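Local coordinates for nucleoside-diphosphate-sugar epimerase (Pseudomonas aeruginosa, PDB 2X4G), which probably binds a nicotinamide dinucleotide and acts on nucleoside-diphosphate sugars, though its exact reaction is uncertain, at residues 179-187 against 214-222; 201-211 against 259-269. All coordinates share one frame; numbering follows the deposited sequence.

How the interactions relate
In interaction 1, strands 176-185 and 213-218 pair in parallel within the large mixed sheet of the Rossmann-like domain. Its centre lies about 7 Å from the centre of the chain, that of interaction 2 about 24 Å. Interaction 2 holds a separate two-stranded parallel sheet made by 208-210 and 265-267. The centres of the two contacts are about 21 Å apart. Their segments alternate along the chain: 179-187, 201-211, 214-222, then 259-269. Helix 196-202 follows strand 176-185, and strand 208-210 is followed, after a short connection, by strand 213-218. The chain therefore leaves the central sheet, builds one side of interaction 2 and returns. Interaction 2 also packs against the second subunit.

Interaction 1 (179-187 against 214-222); sequences GIPGMVLGE and RNVIDAAEA
Met183, Val184 and Leu185 pair in parallel with Val216, Ile217 and Asp218, inside the central sheet of the Rossmann-like domain of the epimerase/dehydratase family. Four backbone hydrogen bonds join the segments. Met183 N donates to Asn215 O, and Ile217 N to Met183 O. The bond from Leu185 N to Ile217 O is nearly straight, at 167°. Ala219 N, in the first turn of helix 219-232, donates to Leu185 O.

Met183 can be followed outward. Its CB lies 3.5 Å from Asn215 O. CG stands anti to the backbone N (chi1 -164°), and the chain stays extended. SD then lies 3.4 Å from Arg214 CD and 4.2 Å from Val216 CG2. CE continues the extended line. The guanidinium of Arg214 has its own partner, Tyr128.

Val184 and Ile217 lie side by side on the other face, with their CG2 atoms 3.8 Å apart. From helix 24-35, Leu24 touches Val184, and Leu25 touches Pro181 and Ala222. Helix 323-336 covers the face of Leu185 and Val216. Its Thr326 and Arg329 hold Asp218 OD1, by a hydrogen bond and a salt bridge. Asp218 also caps helix 219-232: its OD2 accepts from Glu221 N at 3.2 Å through the anti lone pair.

Interaction 2 (201-211 against 259-269); sequences IGNGEMTHYVA and LGQPAPQPMSM
Pro264, Tyr209 and Met267 have the most surface buried by this contact. Pro264 sets its ring between the end of helix 196-202 and strand 208-210. Its CG lies 3.6 Å from Met206 O and 4.2 Å from Ile201 CG1. Its carbonyl oxygen meets the edge of the Tyr209 ring, near the ring plane.

One face of the Tyr209 ring is turned to Pro266. CG sits between the backbone N and the carbonyl carbon (chi1 70°), which swings the ring back across the neighbouring strand. Pro266 CA stands over that face, offset toward the rim, in a CH-pi contact 3.8 Å from the ring centroid. Pro266 CB lies 3.7 Å from Tyr209 CZ. Ala249 and Thr252 of helix 248-259 also touch this tyrosine.

Met267 bends at chi3 (67°), and its CE meets Val210 CG2. On the same face as Met267, His208 makes a weak hydrogen bond from ND1 to Gln265 O. That oxygen also accepts from Tyr209 N, at 3.1 Å. Gln265 N donates to Thr207 O at 3.3 Å. Ala274 and Leu275 of the second subunit pack on His208 and Met267, respectively. Strands 208-210 and 265-267 form a small two-stranded parallel sheet, separate from the central Rossmann sheet and bordering the subunit interface.

Interaction 1 (179-187 against 214-222)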
loop_
_atom_site.group_PDB
_atom_site.type_symbol
_atom_site.label_atom_id
_atom_site.label_comp_id
_atom_site.label_asym_id
_atom_site.label_seq_id
_atom_site.Cartn_x
_atom_site.Cartn_y
_atom_site.Cartn_z
ATOM N N GLY A 179 28.763 3.598 10.495
ATOM C CA GLY A 179 28.135 4.380 11.559
ATOM C C GLY A 179 26.631 4.267 11.455
ATOM O O GLY A 179 26.064 4.501 10.400
ATOM N N ILE A 180 25.996 3.884 12.558
ATOM C CA ILE A 180 24.598 3.492 12.597
ATOM C C ILE A 180 23.923 4.339 13.645
ATOM O O ILE A 180 23.955 3.993 14.815
ATOM C CB ILE A 180 24.429 2.013 13.027
ATOM C CG1 ILE A 180 25.219 1.068 12.120
ATOM C CG2 ILE A 180 22.949 1.608 13.029
ATOM C CD1 ILE A 180 25.117 -0.398 12.563
ATOM N N PRO A 181 23.317 5.465 13.244
ATOM C CA PRO A 181 22.613 6.262 14.234
ATOM C C PRO A 181 21.231 5.702 14.537
ATOM O O PRO A 181 20.679 4.971 13.728
ATOM C CB PRO A 181 22.491 7.608 13.543
ATOM C CG PRO A 181 22.377 7.279 12.130
ATOM C CD PRO A 181 23.271 6.097 11.918
ATOM N N GLY A 182 20.686 6.043 15.696
ATOM C CA GLY A 182 19.283 5.801 15.982
ATOM C C GLY A 182 18.416 6.733 15.151
ATOM O O GLY A 182 18.913 7.429 14.259
ATOM N N MET A 183 17.116 6.753 15.439
ATOM C CA MET A 183 16.202 7.677 14.788
ATOM C C MET A 183 16.696 9.117 15.038
ATOM O O MET A 183 16.719 9.574 16.174
ATOM C CB MET A 183 14.795 7.483 15.352
ATOM C CG MET A 183 13.682 8.084 14.520
ATOM S SD MET A 183 12.152 8.312 15.459
ATOM C CE MET A 183 11.142 9.160 14.245
ATOM N N VAL A 184 17.101 9.807 13.971
ATOM C CA VAL A 184 17.676 11.154 14.045
ATOM C C VAL A 184 16.597 12.239 14.070
ATOM O O VAL A 184 15.767 12.313 13.182
ATOM C CB VAL A 184 18.614 11.402 12.853
ATOM C CG1 VAL A 184 19.223 12.794 12.914
ATOM C CG2 VAL A 184 19.717 10.334 12.822
ATOM N N LEU A 185 16.610 13.089 15.087
ATOM C CA LEU A 185 15.605 14.154 15.218
ATOM C C LEU A 185 16.315 15.473 15.501
ATOM O O LEU A 185 17.263 15.494 16.303
ATOM C CB LEU A 185 14.631 13.845 16.364
ATOM C CG LEU A 185 13.567 12.771 16.130
ATOM C CD1 LEU A 185 12.860 12.506 17.432
ATOM C CD2 LEU A 185 12.565 13.193 15.061
ATOM N N GLY A 186 15.869 16.554 14.856
ATOM C CA GLY A 186 16.474 17.858 15.090
ATOM C C GLY A 186 16.077 18.915 14.101
ATOM O O GLY A 186 15.110 18.775 13.391
ATOM N N GLU A 187 16.834 19.996 14.057
ATOM C CA GLU A 187 16.556 21.060 13.081
ATOM C C GLU A 187 17.177 20.768 11.702
ATOM O O GLU A 187 18.053 19.912 11.552
ATOM C CB GLU A 187 17.016 22.409 13.606
ATOM C CG GLU A 187 18.484 22.489 13.951
ATOM C CD GLU A 187 18.899 23.856 14.474
ATOM O OE1 GLU A 187 18.031 24.746 14.619
ATOM O OE2 GLU A 187 20.104 24.039 14.774
ATOM N N ARG A 214 12.314 2.327 20.887
ATOM C CA ARG A 214 13.071 3.074 19.890
ATOM C C ARG A 214 14.185 3.878 20.515
ATOM O O ARG A 214 14.037 4.357 21.624
ATOM C CB ARG A 214 12.127 4.020 19.162
ATOM C CG ARG A 214 12.719 4.585 17.896
ATOM C CD ARG A 214 11.682 5.321 17.071
ATOM N NE ARG A 214 10.711 4.404 16.485
ATOM C CZ ARG A 214 10.937 3.646 15.413
ATOM N NH1 ARG A 214 12.118 3.676 14.791
ATOM N NH2 ARG A 214 9.976 2.839 14.971
ATOM N N ASN A 215 15.294 4.022 19.798
ATOM C CA ASN A 215 16.356 4.957 20.181
ATOM C C ASN A 215 16.343 6.178 19.284
ATOM O O ASN A 215 16.424 6.066 18.048
ATOM C CB ASN A 215 17.739 4.328 20.128
ATOM C CG ASN A 215 18.815 5.228 20.754
ATOM O OD1 ASN A 215 19.492 5.972 20.049
ATOM N ND2 ASN A 215 18.963 5.167 22.078
ATOM N N VAL A 216 16.245 7.337 19.934
ATOM C CA VAL A 216 16.191 8.632 19.282
ATOM C C VAL A 216 17.495 9.371 19.553
ATOM O O VAL A 216 18.035 9.269 20.651
ATOM C CB VAL A 216 15.005 9.429 19.834
ATOM C CG1 VAL A 216 15.127 10.918 19.515
ATOM C CG2 VAL A 216 13.738 8.876 19.262
ATOM N N ILE A 217 18.005 10.096 18.557
ATOM C CA ILE A 217 19.263 10.835 18.697
ATOM C C ILE A 217 19.162 12.223 18.089
ATOM O O ILE A 217 18.507 12.438 17.069
ATOM C CB ILE A 217 20.496 10.100 18.083
ATOM C CG1 ILE A 217 21.797 10.789 18.551
ATOM C CG2 ILE A 217 20.400 10.045 16.569
ATOM C CD1 ILE A 217 23.009 10.464 17.787
ATOM N N ASP A 218 19.808 13.167 18.763
ATOM C CA ASP A 218 19.793 14.559 18.379
ATOM C C ASP A 218 20.613 14.700 17.073
ATOM O O ASP A 218 21.665 14.088 16.914
ATOM C CB ASP A 218 20.346 15.370 19.561
ATOM C CG ASP A 218 20.534 16.857 19.265
ATOM O OD1 ASP A 218 19.619 17.632 19.605
ATOM O OD2 ASP A 218 21.612 17.262 18.751
ATOM N N ALA A 219 20.104 15.473 16.127
ATOM C CA ALA A 219 20.725 15.560 14.831
ATOM C C ALA A 219 22.138 16.128 14.936
ATOM O O ALA A 219 23.075 15.583 14.343
ATOM C CB ALA A 219 19.885 16.404 13.899
ATOM N N ALA A 220 22.283 17.225 15.674
ATOM C CA ALA A 220 23.578 17.906 15.779
ATOM C C ALA A 220 24.622 16.926 16.274
ATOM O O ALA A 220 25.711 16.868 15.733
ATOM C CB ALA A 220 23.501 19.147 16.708
ATOM N N GLU A 221 24.272 16.133 17.275
ATOM C CA GLU A 221 25.198 15.162 17.836
ATOM C C GLU A 221 25.496 14.047 16.855
ATOM O O GLU A 221 26.667 13.693 16.682
ATOM C CB GLU A 221 24.687 14.550 19.156
ATOM C CG GLU A 221 24.107 15.558 20.103
ATOM C CD GLU A 221 24.574 15.411 21.526
ATOM O OE1 GLU A 221 25.678 15.904 21.823
ATOM O OE2 GLU A 221 23.819 14.859 22.355
ATOM N N ALA A 222 24.461 13.483 16.232
ATOM C CA ALA A 222 24.653 12.339 15.324
ATOM C C ALA A 222 25.688 12.694 14.248
ATOM O O ALA A 222 26.537 11.892 13.906
ATOM C CB ALA A 222 23.339 11.892 14.718
#

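Interaction 2 (201-211 against 259-269)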
loop_
_atom_site.group_PDB
_atom_site.type_symbol
_atom_site.label_atom_id
_atom_site.label_comp_id
_atom_site.label_asym_id
_atom_site.label_seq_id
_atom_site.Cartn_x
_atom_site.Cartn_y
_atom_site.Cartn_z
ATOM N N ILE A 201 1.846 14.872 14.593
ATOM C CA ILE A 201 1.255 15.212 15.877
ATOM C C ILE A 201 0.774 16.673 15.888
ATOM O O ILE A 201 -0.406 16.930 16.075
ATOM C CB ILE A 201 2.247 14.960 17.011
ATOM C CG1 ILE A 201 2.427 13.450 17.208
ATOM C CG2 ILE A 201 1.756 15.585 18.297
ATOM C CD1 ILE A 201 3.445 13.084 18.231
ATOM N N GLY A 202 1.681 17.615 15.647
ATOM C CA GLY A 202 1.357 19.045 15.643
ATOM C C GLY A 202 0.171 19.432 14.776
ATOM O O GLY A 202 -0.608 20.313 15.142
ATOM N N ASN A 203 0.020 18.767 13.633
ATOM C CA ASN A 203 -1.061 19.075 12.698
ATOM C C ASN A 203 -2.319 18.250 12.937
ATOM O O ASN A 203 -3.143 18.147 12.042
ATOM C CB ASN A 203 -0.605 18.834 11.249
ATOM C CG ASN A 203 0.410 19.854 10.764
ATOM O OD1 ASN A 203 0.387 21.024 11.155
ATOM N ND2 ASN A 203 1.300 19.415 9.882
ATOM N N GLY A 204 -2.462 17.646 14.117
ATOM C CA GLY A 204 -3.616 16.797 14.428
ATOM C C GLY A 204 -3.766 15.481 13.661
ATOM O O GLY A 204 -4.763 14.784 13.811
ATOM N N GLU A 205 -2.777 15.115 12.855
ATOM C CA GLU A 205 -2.902 13.952 11.976
ATOM C C GLU A 205 -2.619 12.648 12.711
ATOM O O GLU A 205 -3.400 11.700 12.637
ATOM C CB GLU A 205 -1.962 14.084 10.775
ATOM C CG GLU A 205 -2.301 15.262 9.833
ATOM C CD GLU A 205 -1.809 15.033 8.386
ATOM O OE1 GLU A 205 -0.826 14.261 8.201
ATOM O OE2 GLU A 205 -2.417 15.606 7.441
ATOM N N MET A 206 -1.492 12.580 13.407
ATOM C CA MET A 206 -1.175 11.377 14.173
ATOM C C MET A 206 -2.014 11.329 15.447
ATOM O O MET A 206 -1.616 11.816 16.502
ATOM C CB MET A 206 0.296 11.299 14.524
ATOM C CG MET A 206 0.633 9.988 15.135
ATOM S SD MET A 206 2.316 9.955 15.681
ATOM C CE MET A 206 3.188 9.330 14.241
ATOM N N THR A 207 -3.181 10.721 15.327
ATOM C CA THR A 207 -4.100 10.646 16.429
ATOM C C THR A 207 -3.824 9.422 17.302
ATOM O O THR A 207 -4.275 9.368 18.439
ATOM C CB THR A 207 -5.545 10.668 15.918
ATOM O OG1 THR A 207 -6.426 10.756 17.033
ATOM C CG2 THR A 207 -5.887 9.426 15.079
ATOM N N HIS A 208 -3.076 8.449 16.781
ATOM C CA HIS A 208 -2.734 7.232 17.536
ATOM C C HIS A 208 -1.302 6.784 17.232
ATOM O O HIS A 208 -0.722 7.184 16.219
ATOM C CB HIS A 208 -3.686 6.071 17.178
ATOM C CG HIS A 208 -5.123 6.314 17.522
ATOM N ND1 HIS A 208 -5.650 6.034 18.764
ATOM C CD2 HIS A 208 -6.153 6.784 16.777
ATOM C CE1 HIS A 208 -6.936 6.341 18.777
ATOM N NE2 HIS A 208 -7.266 6.800 17.582
ATOM N N TYR A 209 -0.758 5.929 18.098
ATOM C CA TYR A 209 0.573 5.327 17.913
ATOM C C TYR A 209 0.490 3.840 18.233
ATOM O O TYR A 209 -0.460 3.401 18.887
ATOM C CB TYR A 209 1.593 5.958 18.869
ATOM C CG TYR A 209 1.360 5.565 20.316
ATOM C CD1 TYR A 209 0.449 6.258 21.106
ATOM C CD2 TYR A 209 2.025 4.485 20.884
ATOM C CE1 TYR A 209 0.224 5.900 22.437
ATOM C CE2 TYR A 209 1.796 4.110 22.220
ATOM C CZ TYR A 209 0.890 4.825 22.989
ATOM O OH TYR A 209 0.630 4.473 24.306
ATOM N N VAL A 210 1.498 3.081 17.808
ATOM C CA VAL A 210 1.609 1.662 18.129
ATOM C C VAL A 210 2.788 1.403 19.070
ATOM O O VAL A 210 3.893 1.882 18.832
ATOM C CB VAL A 210 1.779 0.819 16.845
ATOM C CG1 VAL A 210 2.344 -0.562 17.164
ATOM C CG2 VAL A 210 0.446 0.684 16.132
ATOM N N ALA A 211 2.554 0.611 20.118
ATOM C CA ALA A 211 3.583 0.316 21.129
ATOM C C ALA A 211 4.888 -0.133 20.480
ATOM O O ALA A 211 4.885 -0.869 19.481
ATOM C CB ALA A 211 3.085 -0.747 22.125
ATOM N N LEU A 259 3.928 20.641 22.163
ATOM C CA LEU A 259 3.155 21.344 21.139
ATOM C C LEU A 259 1.835 21.895 21.665
ATOM O O LEU A 259 1.103 22.557 20.924
ATOM C CB LEU A 259 2.880 20.427 19.948
ATOM C CG LEU A 259 4.114 20.039 19.130
ATOM C CD1 LEU A 259 3.798 18.873 18.201
ATOM C CD2 LEU A 259 4.625 21.251 18.355
ATOM N N GLY A 260 1.538 21.627 22.937
ATOM C CA GLY A 260 0.256 21.991 23.541
ATOM C C GLY A 260 -0.913 21.190 22.986
ATOM O O GLY A 260 -2.025 21.703 22.899
ATOM N N GLN A 261 -0.664 19.925 22.641
ATOM C CA GLN A 261 -1.637 19.071 21.948
ATOM C C GLN A 261 -1.982 17.860 22.813
ATOM O O GLN A 261 -1.266 17.577 23.764
ATOM C CB GLN A 261 -1.028 18.583 20.637
ATOM C CG GLN A 261 -0.590 19.691 19.691
ATOM C CD GLN A 261 -1.646 20.082 18.688
ATOM O OE1 GLN A 261 -2.714 19.471 18.621
ATOM N NE2 GLN A 261 -1.345 21.103 17.884
ATOM N N PRO A 262 -3.076 17.132 22.484
ATOM C CA PRO A 262 -3.393 15.915 23.258
ATOM C C PRO A 262 -2.480 14.742 22.898
ATOM O O PRO A 262 -2.062 14.616 21.750
ATOM C CB PRO A 262 -4.851 15.614 22.879
ATOM C CG PRO A 262 -5.113 16.331 21.584
ATOM C CD PRO A 262 -4.013 17.344 21.356
ATOM N N ALA A 263 -2.161 13.897 23.871
ATOM C CA ALA A 263 -1.313 12.736 23.601
ATOM C C ALA A 263 -2.051 11.747 22.699
ATOM O O ALA A 263 -3.219 11.441 22.934
ATOM C CB ALA A 263 -0.866 12.058 24.901
ATOM N N PRO A 264 -1.381 11.277 21.634
ATOM C CA PRO A 264 -1.906 10.186 20.838
ATOM C C PRO A 264 -2.160 8.949 21.673
ATOM O O PRO A 264 -1.373 8.613 22.544
ATOM C CB PRO A 264 -0.788 9.916 19.836
ATOM C CG PRO A 264 -0.115 11.195 19.661
ATOM C CD PRO A 264 -0.274 11.964 20.944
ATOM N N GLN A 265 -3.259 8.275 21.374
ATOM C CA GLN A 265 -3.692 7.132 22.142
ATOM C C GLN A 265 -3.100 5.851 21.580
ATOM O O GLN A 265 -2.792 5.775 20.394
ATOM C CB GLN A 265 -5.226 7.059 22.160
ATOM C CG GLN A 265 -5.942 8.374 22.562
ATOM C CD GLN A 265 -5.580 8.891 23.978
ATOM O OE1 GLN A 265 -4.642 8.407 24.634
ATOM N NE2 GLN A 265 -6.336 9.890 24.446
ATOM N N PRO A 266 -2.928 4.837 22.443
ATOM C CA PRO A 266 -2.317 3.605 21.987
ATOM C C PRO A 266 -3.234 2.874 21.054
ATOM O O PRO A 266 -4.449 2.967 21.174
ATOM C CB PRO A 266 -2.124 2.780 23.268
ATOM C CG PRO A 266 -2.685 3.570 24.374
ATOM C CD PRO A 266 -3.457 4.709 23.809
ATOM N N MET A 267 -2.640 2.154 20.126
ATOM C CA MET A 267 -3.391 1.353 19.218
ATOM C C MET A 267 -2.781 -0.022 19.226
ATOM O O MET A 267 -1.571 -0.171 19.085
ATOM C CB MET A 267 -3.323 1.958 17.836
ATOM C CG MET A 267 -4.351 1.394 16.896
ATOM S SD MET A 267 -4.085 2.049 15.257
ATOM C CE MET A 267 -2.507 1.273 14.898
ATOM N N SER A 268 -3.639 -1.016 19.406
ATOM C CA SER A 268 -3.239 -2.415 19.534
ATOM C C SER A 268 -2.450 -2.904 18.322
ATOM O O SER A 268 -2.611 -2.404 17.210
ATOM C CB SER A 268 -4.488 -3.288 19.736
ATOM O OG SER A 268 -4.179 -4.659 19.668
ATOM N N MET A 269 -1.582 -3.875 18.553
ATOM C CA MET A 269 -0.832 -4.484 17.478
ATOM C C MET A 269 -1.752 -5.336 16.617
ATOM O O MET A 269 -1.632 -5.346 15.391
ATOM C CB MET A 269 0.286 -5.358 18.041
ATOM C CG MET A 269 1.249 -5.874 16.975
ATOM S SD MET A 269 2.016 -4.522 16.081
ATOM C CE MET A 269 2.917 -3.779 17.454
#